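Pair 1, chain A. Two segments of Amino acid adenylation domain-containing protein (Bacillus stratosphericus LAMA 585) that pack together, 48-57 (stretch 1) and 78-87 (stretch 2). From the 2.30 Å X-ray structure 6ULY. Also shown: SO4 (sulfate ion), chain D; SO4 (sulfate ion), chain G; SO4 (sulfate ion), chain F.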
# COMPACT_ATOMS: atom_id res chain seq x y z
N GLN A 48 -15.03 -23.94 -33.52
CA GLN A 48 -16.25 -23.60 -32.78
C GLN A 48 -16.05 -22.36 -31.92
O GLN A 48 -16.93 -21.50 -31.84
CB GLN A 48 -16.68 -24.79 -31.92
CG GLN A 48 -17.24 -25.98 -32.71
CD GLN A 48 -17.68 -27.12 -31.81
OE1 GLN A 48 -16.86 -27.92 -31.36
NE2 GLN A 48 -18.97 -27.18 -31.53
N LEU A 49 -14.89 -22.25 -31.27
CA LEU A 49 -14.61 -21.07 -30.46
C LEU A 49 -14.74 -19.80 -31.28
O LEU A 49 -15.34 -18.81 -30.84
CB LEU A 49 -13.22 -21.18 -29.83
CG LEU A 49 -12.70 -19.96 -29.06
CD1 LEU A 49 -13.64 -19.57 -27.92
CD2 LEU A 49 -11.30 -20.24 -28.53
N GLN A 50 -14.20 -19.80 -32.50
CA GLN A 50 -14.27 -18.61 -33.34
C GLN A 50 -15.72 -18.23 -33.62
O GLN A 50 -16.10 -17.06 -33.49
CB GLN A 50 -13.50 -18.84 -34.64
CG GLN A 50 -13.30 -17.58 -35.47
CD GLN A 50 -12.51 -17.84 -36.74
OE1 GLN A 50 -12.50 -18.96 -37.25
NE2 GLN A 50 -11.84 -16.81 -37.24
N GLY A 51 -16.54 -19.20 -34.02
CA GLY A 51 -17.94 -18.93 -34.25
C GLY A 51 -18.67 -18.54 -32.98
O GLY A 51 -19.45 -17.58 -32.97
N ASP A 52 -18.44 -19.28 -31.90
CA ASP A 52 -19.02 -18.90 -30.61
C ASP A 52 -18.62 -17.48 -30.23
O ASP A 52 -19.47 -16.69 -29.80
CB ASP A 52 -18.58 -19.88 -29.53
CG ASP A 52 -19.25 -21.24 -29.68
OD1 ASP A 52 -20.36 -21.27 -30.24
OD2 ASP A 52 -18.67 -22.26 -29.25
N ALA A 53 -17.35 -17.13 -30.41
CA ALA A 53 -16.91 -15.77 -30.10
C ALA A 53 -17.62 -14.75 -30.98
O ALA A 53 -17.95 -13.65 -30.53
CB ALA A 53 -15.40 -15.65 -30.25
N GLU A 54 -17.86 -15.11 -32.25
CA GLU A 54 -18.58 -14.22 -33.14
C GLU A 54 -20.04 -14.07 -32.73
O GLU A 54 -20.62 -12.99 -32.87
CB GLU A 54 -18.47 -14.72 -34.58
CG GLU A 54 -17.10 -14.47 -35.22
CD GLU A 54 -16.88 -15.27 -36.48
OE1 GLU A 54 -15.83 -15.08 -37.13
OE2 GLU A 54 -17.74 -16.10 -36.83
N ARG A 55 -20.65 -15.14 -32.21
CA ARG A 55 -22.01 -15.04 -31.70
C ARG A 55 -22.06 -14.10 -30.50
O ARG A 55 -22.87 -13.16 -30.46
CB ARG A 55 -22.55 -16.43 -31.34
CG ARG A 55 -22.64 -17.38 -32.52
CD ARG A 55 -23.33 -18.69 -32.15
NE ARG A 55 -22.94 -19.78 -33.05
CZ ARG A 55 -23.39 -19.94 -34.28
NH1 ARG A 55 -24.26 -19.07 -34.79
NH2 ARG A 55 -22.98 -20.96 -35.02
N VAL A 56 -21.19 -14.33 -29.51
CA VAL A 56 -21.15 -13.43 -28.36
C VAL A 56 -20.89 -12.00 -28.82
O VAL A 56 -21.42 -11.04 -28.24
CB VAL A 56 -20.09 -13.91 -27.35
CG1 VAL A 56 -19.94 -12.90 -26.22
CG2 VAL A 56 -20.47 -15.27 -26.80
N LEU A 57 -20.07 -11.83 -29.86
CA LEU A 57 -19.78 -10.49 -30.36
C LEU A 57 -21.05 -9.78 -30.82
O LEU A 57 -21.17 -8.56 -30.67
CB LEU A 57 -18.76 -10.56 -31.50
CG LEU A 57 -18.46 -9.24 -32.21
CD1 LEU A 57 -17.85 -8.21 -31.26
CD2 LEU A 57 -17.52 -9.49 -33.39
N ASN A 78 -15.48 -21.63 -17.29
CA ASN A 78 -14.38 -21.50 -18.25
C ASN A 78 -14.90 -21.34 -19.67
O ASN A 78 -14.40 -20.51 -20.43
CB ASN A 78 -13.46 -22.71 -18.15
CG ASN A 78 -12.64 -22.73 -16.88
OD1 ASN A 78 -12.22 -21.68 -16.39
ND2 ASN A 78 -12.41 -23.92 -16.34
N HIS A 79 -15.92 -22.12 -20.04
CA HIS A 79 -16.46 -22.05 -21.39
C HIS A 79 -16.94 -20.64 -21.72
O HIS A 79 -16.59 -20.08 -22.76
CB HIS A 79 -17.60 -23.06 -21.55
CG HIS A 79 -18.32 -22.96 -22.85
ND1 HIS A 79 -17.94 -23.66 -23.97
CD2 HIS A 79 -19.41 -22.23 -23.22
CE1 HIS A 79 -18.76 -23.38 -24.97
NE2 HIS A 79 -19.66 -22.51 -24.54
N ALA A 80 -17.75 -20.06 -20.83
CA ALA A 80 -18.26 -18.72 -21.08
C ALA A 80 -17.15 -17.68 -21.08
O ALA A 80 -17.19 -16.72 -21.86
CB ALA A 80 -19.33 -18.37 -20.05
N MET A 81 -16.14 -17.84 -20.22
CA MET A 81 -15.09 -16.83 -20.11
C MET A 81 -14.16 -16.86 -21.31
O MET A 81 -13.84 -15.82 -21.89
CB MET A 81 -14.29 -17.03 -18.82
CG MET A 81 -13.07 -16.12 -18.71
SD MET A 81 -12.56 -15.83 -17.00
CE MET A 81 -12.51 -17.49 -16.35
N VAL A 82 -13.69 -18.06 -21.69
CA VAL A 82 -12.88 -18.21 -22.89
C VAL A 82 -13.61 -17.61 -24.09
O VAL A 82 -13.03 -16.88 -24.90
CB VAL A 82 -12.54 -19.69 -23.13
CG1 VAL A 82 -11.98 -19.90 -24.53
CG2 VAL A 82 -11.56 -20.19 -22.09
N THR A 83 -14.90 -17.93 -24.23
CA THR A 83 -15.67 -17.42 -25.36
C THR A 83 -15.82 -15.91 -25.27
O THR A 83 -15.70 -15.20 -26.28
CB THR A 83 -17.04 -18.09 -25.41
OG1 THR A 83 -16.87 -19.51 -25.53
CG2 THR A 83 -17.87 -17.58 -26.58
N ALA A 84 -16.11 -15.40 -24.08
CA ALA A 84 -16.26 -13.96 -23.90
C ALA A 84 -14.95 -13.23 -24.18
O ALA A 84 -14.95 -12.12 -24.73
CB ALA A 84 -16.74 -13.66 -22.47
N PHE A 85 -13.82 -13.83 -23.81
CA PHE A 85 -12.53 -13.21 -24.06
C PHE A 85 -12.29 -13.02 -25.55
O PHE A 85 -11.83 -11.96 -25.99
CB PHE A 85 -11.42 -14.06 -23.45
CG PHE A 85 -10.04 -13.59 -23.78
CD1 PHE A 85 -9.42 -12.62 -23.01
CD2 PHE A 85 -9.35 -14.12 -24.86
CE1 PHE A 85 -8.14 -12.18 -23.31
CE2 PHE A 85 -8.08 -13.69 -25.17
CZ PHE A 85 -7.47 -12.71 -24.40
N TRP A 86 -12.60 -14.04 -26.35
CA TRP A 86 -12.32 -13.96 -27.77
C TRP A 86 -13.35 -13.11 -28.50
O TRP A 86 -12.99 -12.43 -29.48
CB TRP A 86 -12.25 -15.37 -28.35
CG TRP A 86 -10.98 -16.05 -27.95
CD1 TRP A 86 -10.84 -17.03 -27.03
CD2 TRP A 86 -9.67 -15.78 -28.46
NE1 TRP A 86 -9.52 -17.40 -26.94
CE2 TRP A 86 -8.78 -16.64 -27.81
CE3 TRP A 86 -9.17 -14.89 -29.42
CZ2 TRP A 86 -7.42 -16.65 -28.07
CZ3 TRP A 86 -7.82 -14.90 -29.68
CH2 TRP A 86 -6.96 -15.77 -29.01
N ALA A 87 -14.60 -13.09 -28.04
CA ALA A 87 -15.54 -12.10 -28.56
C ALA A 87 -14.98 -10.70 -28.41
O ALA A 87 -15.03 -9.89 -29.35
CB ALA A 87 -16.88 -12.23 -27.84
S SO4 D . -17.23 -24.80 -17.68
O1 SO4 D . -18.41 -23.98 -17.55
O2 SO4 D . -16.27 -24.48 -16.65
O3 SO4 D . -16.63 -24.56 -18.97
O4 SO4 D . -17.56 -26.18 -17.58
S SO4 G . -24.78 -18.36 -37.98
O1 SO4 G . -23.77 -17.38 -37.84
O2 SO4 G . -25.73 -18.23 -36.91
O3 SO4 G . -25.46 -18.12 -39.23
O4 SO4 G . -24.17 -19.69 -37.94
S SO4 F . -22.44 -25.89 -33.29
O1 SO4 F . -21.04 -26.06 -33.00
O2 SO4 F . -22.94 -24.75 -32.57
O3 SO4 F . -22.61 -25.68 -34.70
O4 SO4 F . -23.15 -27.06 -32.89

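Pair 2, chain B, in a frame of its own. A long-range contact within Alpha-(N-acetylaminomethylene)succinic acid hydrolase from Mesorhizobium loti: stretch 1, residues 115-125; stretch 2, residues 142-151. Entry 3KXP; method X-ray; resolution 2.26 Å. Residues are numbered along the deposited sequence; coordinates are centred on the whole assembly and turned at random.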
# COMPACT_ATOMS: atom_id res chain seq x y z
N TYR B 115 9.60 -11.30 27.77
CA TYR B 115 8.44 -10.92 26.99
C TYR B 115 8.56 -9.54 26.36
O TYR B 115 7.57 -8.82 26.25
CB TYR B 115 7.18 -11.01 27.85
CG TYR B 115 6.85 -12.42 28.23
CD1 TYR B 115 7.35 -12.99 29.40
CD2 TYR B 115 6.08 -13.23 27.39
CE1 TYR B 115 7.09 -14.33 29.73
CE2 TYR B 115 5.82 -14.56 27.69
CZ TYR B 115 6.32 -15.11 28.87
OH TYR B 115 6.01 -16.41 29.19
N GLU B 116 9.77 -9.19 25.93
CA GLU B 116 10.01 -7.91 25.30
C GLU B 116 9.94 -8.09 23.80
O GLU B 116 9.84 -9.22 23.31
CB GLU B 116 11.38 -7.37 25.70
CG GLU B 116 11.53 -7.12 27.18
CD GLU B 116 10.56 -6.07 27.70
OE1 GLU B 116 10.71 -4.88 27.35
OE2 GLU B 116 9.64 -6.45 28.46
N ALA B 117 10.00 -6.99 23.06
CA ALA B 117 9.95 -7.04 21.60
C ALA B 117 10.94 -8.06 21.03
O ALA B 117 10.55 -8.96 20.28
CB ALA B 117 10.24 -5.65 21.02
N ASN B 118 12.21 -7.90 21.40
CA ASN B 118 13.27 -8.80 20.92
C ASN B 118 12.95 -10.27 21.15
O ASN B 118 13.17 -11.10 20.27
CB ASN B 118 14.60 -8.46 21.59
CG ASN B 118 15.28 -7.26 20.96
OD1 ASN B 118 16.31 -6.79 21.44
ND2 ASN B 118 14.70 -6.76 19.87
N ASP B 119 12.45 -10.59 22.34
CA ASP B 119 12.10 -11.97 22.66
C ASP B 119 11.13 -12.51 21.63
O ASP B 119 11.40 -13.54 21.02
CB ASP B 119 11.49 -12.05 24.06
CG ASP B 119 12.45 -11.57 25.14
OD1 ASP B 119 13.58 -12.12 25.20
OD2 ASP B 119 12.10 -10.66 25.92
N TYR B 120 10.01 -11.82 21.42
CA TYR B 120 9.02 -12.27 20.44
C TYR B 120 9.58 -12.24 19.02
O TYR B 120 9.22 -13.09 18.18
CB TYR B 120 7.77 -11.39 20.47
CG TYR B 120 6.83 -11.60 21.63
CD1 TYR B 120 6.95 -10.85 22.80
CD2 TYR B 120 5.77 -12.52 21.54
CE1 TYR B 120 6.04 -11.00 23.85
CE2 TYR B 120 4.86 -12.67 22.58
CZ TYR B 120 5.00 -11.91 23.73
OH TYR B 120 4.12 -12.07 24.78
N ALA B 121 10.43 -11.26 18.74
CA ALA B 121 11.02 -11.12 17.41
C ALA B 121 11.95 -12.30 17.09
O ALA B 121 11.92 -12.85 15.98
CB ALA B 121 11.79 -9.80 17.31
N ASP B 122 12.78 -12.68 18.06
CA ASP B 122 13.69 -13.79 17.85
C ASP B 122 12.89 -15.08 17.68
O ASP B 122 13.31 -15.98 16.94
CB ASP B 122 14.67 -13.93 19.02
CG ASP B 122 15.63 -12.75 19.13
OD1 ASP B 122 15.90 -12.09 18.10
OD2 ASP B 122 16.13 -12.48 20.24
N ASP B 123 11.74 -15.18 18.34
CA ASP B 123 10.90 -16.37 18.20
C ASP B 123 10.48 -16.54 16.75
O ASP B 123 10.42 -17.65 16.24
CB ASP B 123 9.63 -16.27 19.06
CG ASP B 123 9.88 -16.60 20.51
OD1 ASP B 123 8.98 -16.33 21.33
OD2 ASP B 123 10.97 -17.12 20.84
N ILE B 124 10.17 -15.42 16.10
CA ILE B 124 9.73 -15.43 14.71
C ILE B 124 10.84 -15.89 13.77
O ILE B 124 10.61 -16.71 12.89
CB ILE B 124 9.22 -14.02 14.28
CG1 ILE B 124 8.02 -13.65 15.16
CG2 ILE B 124 8.84 -14.00 12.80
CD1 ILE B 124 7.40 -12.30 14.85
N ALA B 125 12.04 -15.36 13.96
CA ALA B 125 13.18 -15.75 13.13
C ALA B 125 13.41 -17.25 13.32
O ALA B 125 13.54 -18.00 12.35
CB ALA B 125 14.41 -14.98 13.56
N SER B 142 -1.74 -6.02 16.38
CA SER B 142 -1.30 -5.40 17.64
C SER B 142 0.05 -5.98 18.11
O SER B 142 1.08 -5.72 17.48
CB SER B 142 -2.39 -5.60 18.69
OG SER B 142 -2.36 -4.57 19.66
N LEU B 143 0.05 -6.73 19.22
CA LEU B 143 1.28 -7.37 19.72
C LEU B 143 1.97 -8.06 18.55
O LEU B 143 3.18 -7.93 18.37
CB LEU B 143 0.96 -8.42 20.80
CG LEU B 143 2.07 -9.44 21.13
CD1 LEU B 143 3.28 -8.75 21.72
CD2 LEU B 143 1.55 -10.45 22.12
N GLY B 144 1.20 -8.82 17.78
CA GLY B 144 1.75 -9.51 16.62
C GLY B 144 2.36 -8.53 15.62
O GLY B 144 3.44 -8.77 15.09
N ALA B 145 1.66 -7.43 15.36
CA ALA B 145 2.14 -6.42 14.42
C ALA B 145 3.46 -5.83 14.91
O ALA B 145 4.42 -5.71 14.16
CB ALA B 145 1.10 -5.31 14.23
N ARG B 146 3.50 -5.44 16.18
CA ARG B 146 4.72 -4.89 16.76
C ARG B 146 5.86 -5.91 16.62
O ARG B 146 6.97 -5.56 16.24
CB ARG B 146 4.48 -4.54 18.23
CG ARG B 146 5.72 -4.06 18.95
CD ARG B 146 6.46 -5.22 19.59
NE ARG B 146 6.71 -4.90 20.98
CZ ARG B 146 6.70 -5.77 21.98
NH1 ARG B 146 6.45 -7.05 21.75
NH2 ARG B 146 6.91 -5.34 23.21
N ASN B 147 5.56 -7.17 16.90
CA ASN B 147 6.55 -8.22 16.80
C ASN B 147 7.04 -8.41 15.37
O ASN B 147 8.25 -8.52 15.14
CB ASN B 147 6.00 -9.55 17.33
CG ASN B 147 5.73 -9.51 18.83
OD1 ASN B 147 6.27 -8.65 19.53
ND2 ASN B 147 4.92 -10.45 19.33
N SER B 148 6.12 -8.45 14.41
CA SER B 148 6.51 -8.65 13.02
C SER B 148 7.40 -7.54 12.46
O SER B 148 8.39 -7.83 11.79
CB SER B 148 5.27 -8.79 12.14
OG SER B 148 4.58 -9.99 12.44
N VAL B 149 7.08 -6.29 12.73
CA VAL B 149 7.89 -5.19 12.22
C VAL B 149 9.28 -5.22 12.86
O VAL B 149 10.28 -4.92 12.20
CB VAL B 149 7.22 -3.83 12.47
CG1 VAL B 149 8.10 -2.70 11.94
CG2 VAL B 149 5.85 -3.80 11.78
N THR B 150 9.36 -5.59 14.14
CA THR B 150 10.65 -5.68 14.83
C THR B 150 11.46 -6.80 14.18
O THR B 150 12.65 -6.65 13.91
CB THR B 150 10.47 -6.00 16.33
OG1 THR B 150 9.71 -4.95 16.96
CG2 THR B 150 11.82 -6.10 17.03
N ALA B 151 10.80 -7.91 13.89
CA ALA B 151 11.45 -9.06 13.26
C ALA B 151 11.98 -8.71 11.87
O ALA B 151 13.12 -9.01 11.54
CB ALA B 151 10.46 -10.22 13.16
O HOH W 1 6.14 -6.90 24.87

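Both pairs are two helices crossing at a steep angle. The signed crossing angle is -71° in pair 1 and -69° in pair 2. The axes approach to 7.7 Å in pair 1 and 8.3 Å in pair 2. Fourteen central residues superpose with an RMSD of 0.5 Å. No hydrogen bond joins the two stretches in either pair, so both contacts rest mainly on side-chain packing. The buried areas are similar, 443 and 468 Å².

The nearest CA atoms across the stretches belong to matched alanines. Ala A53 and Ala A87 have CA atoms 4.2 Å apart; Ala B121 and Ala B151 have CA atoms 4.7 Å apart. Ala A53 CB lies 4.4 Å from Ala A87 CB, and Ala B121 CB lies 4.4 Å from Ala B151 CB. Small side chains leave room for the helices to come this near. In pair 1 the CB of Ala A87 also sits 3.2 Å from the O of Ala A53.

Val A56 matches Ile B124. Each covers the second alanine: Val A56 CG1 lies 3.5 Å from Ala A87 CB, and Ile B124 CD1 lies 4.1 Å from Ala B151 CB.

Thr A83 matches Asn B147, with CA atoms 0.2 Å apart after superposition. Thr A83 is a knob among Leu A49, Asp A52, Ala A53 and Val A56. Its OG1 donates to the O of His A79 at 2.8 Å, within its own helix, while its CG2 meets Val A56 CG2 at 3.5 Å. Asn B147 instead brings its ND2 to 3.1 Å from Tyr B120 CD2, and its OD1 accepts a hydrogen bond from Arg B146 NH1 at 2.7 Å.

Asp A52 matches Tyr B120, and His A79 matches Leu B143. In pair 1 this corner is loose, with Asp A52 OD2 4.4 Å from His A79 CE1. In pair 2 it is an apolar contact: Leu B143 CD1 sits over the face of the Tyr B120 ring, 4.1 Å from the ring centroid.

At one end of the contact the reach changes sides: Leu A49 matches Ala B117 and Val A82 matches Arg B146. Trp A86 matches the smaller Thr B150. In pair 1 the leucine reaches across, with CD1 3.8 Å from Val A82 CG1 and CD2 3.6 Å from Trp A86 CD1. In pair 2 the long arginine reaches back to the small alanine, with Arg B146 NE 3.6 Å from Ala B117 CB. Water 1 links the stretches here, accepting from Arg B146 NH2 at 2.4 Å and donating to Tyr B115 O at 2.8 Å.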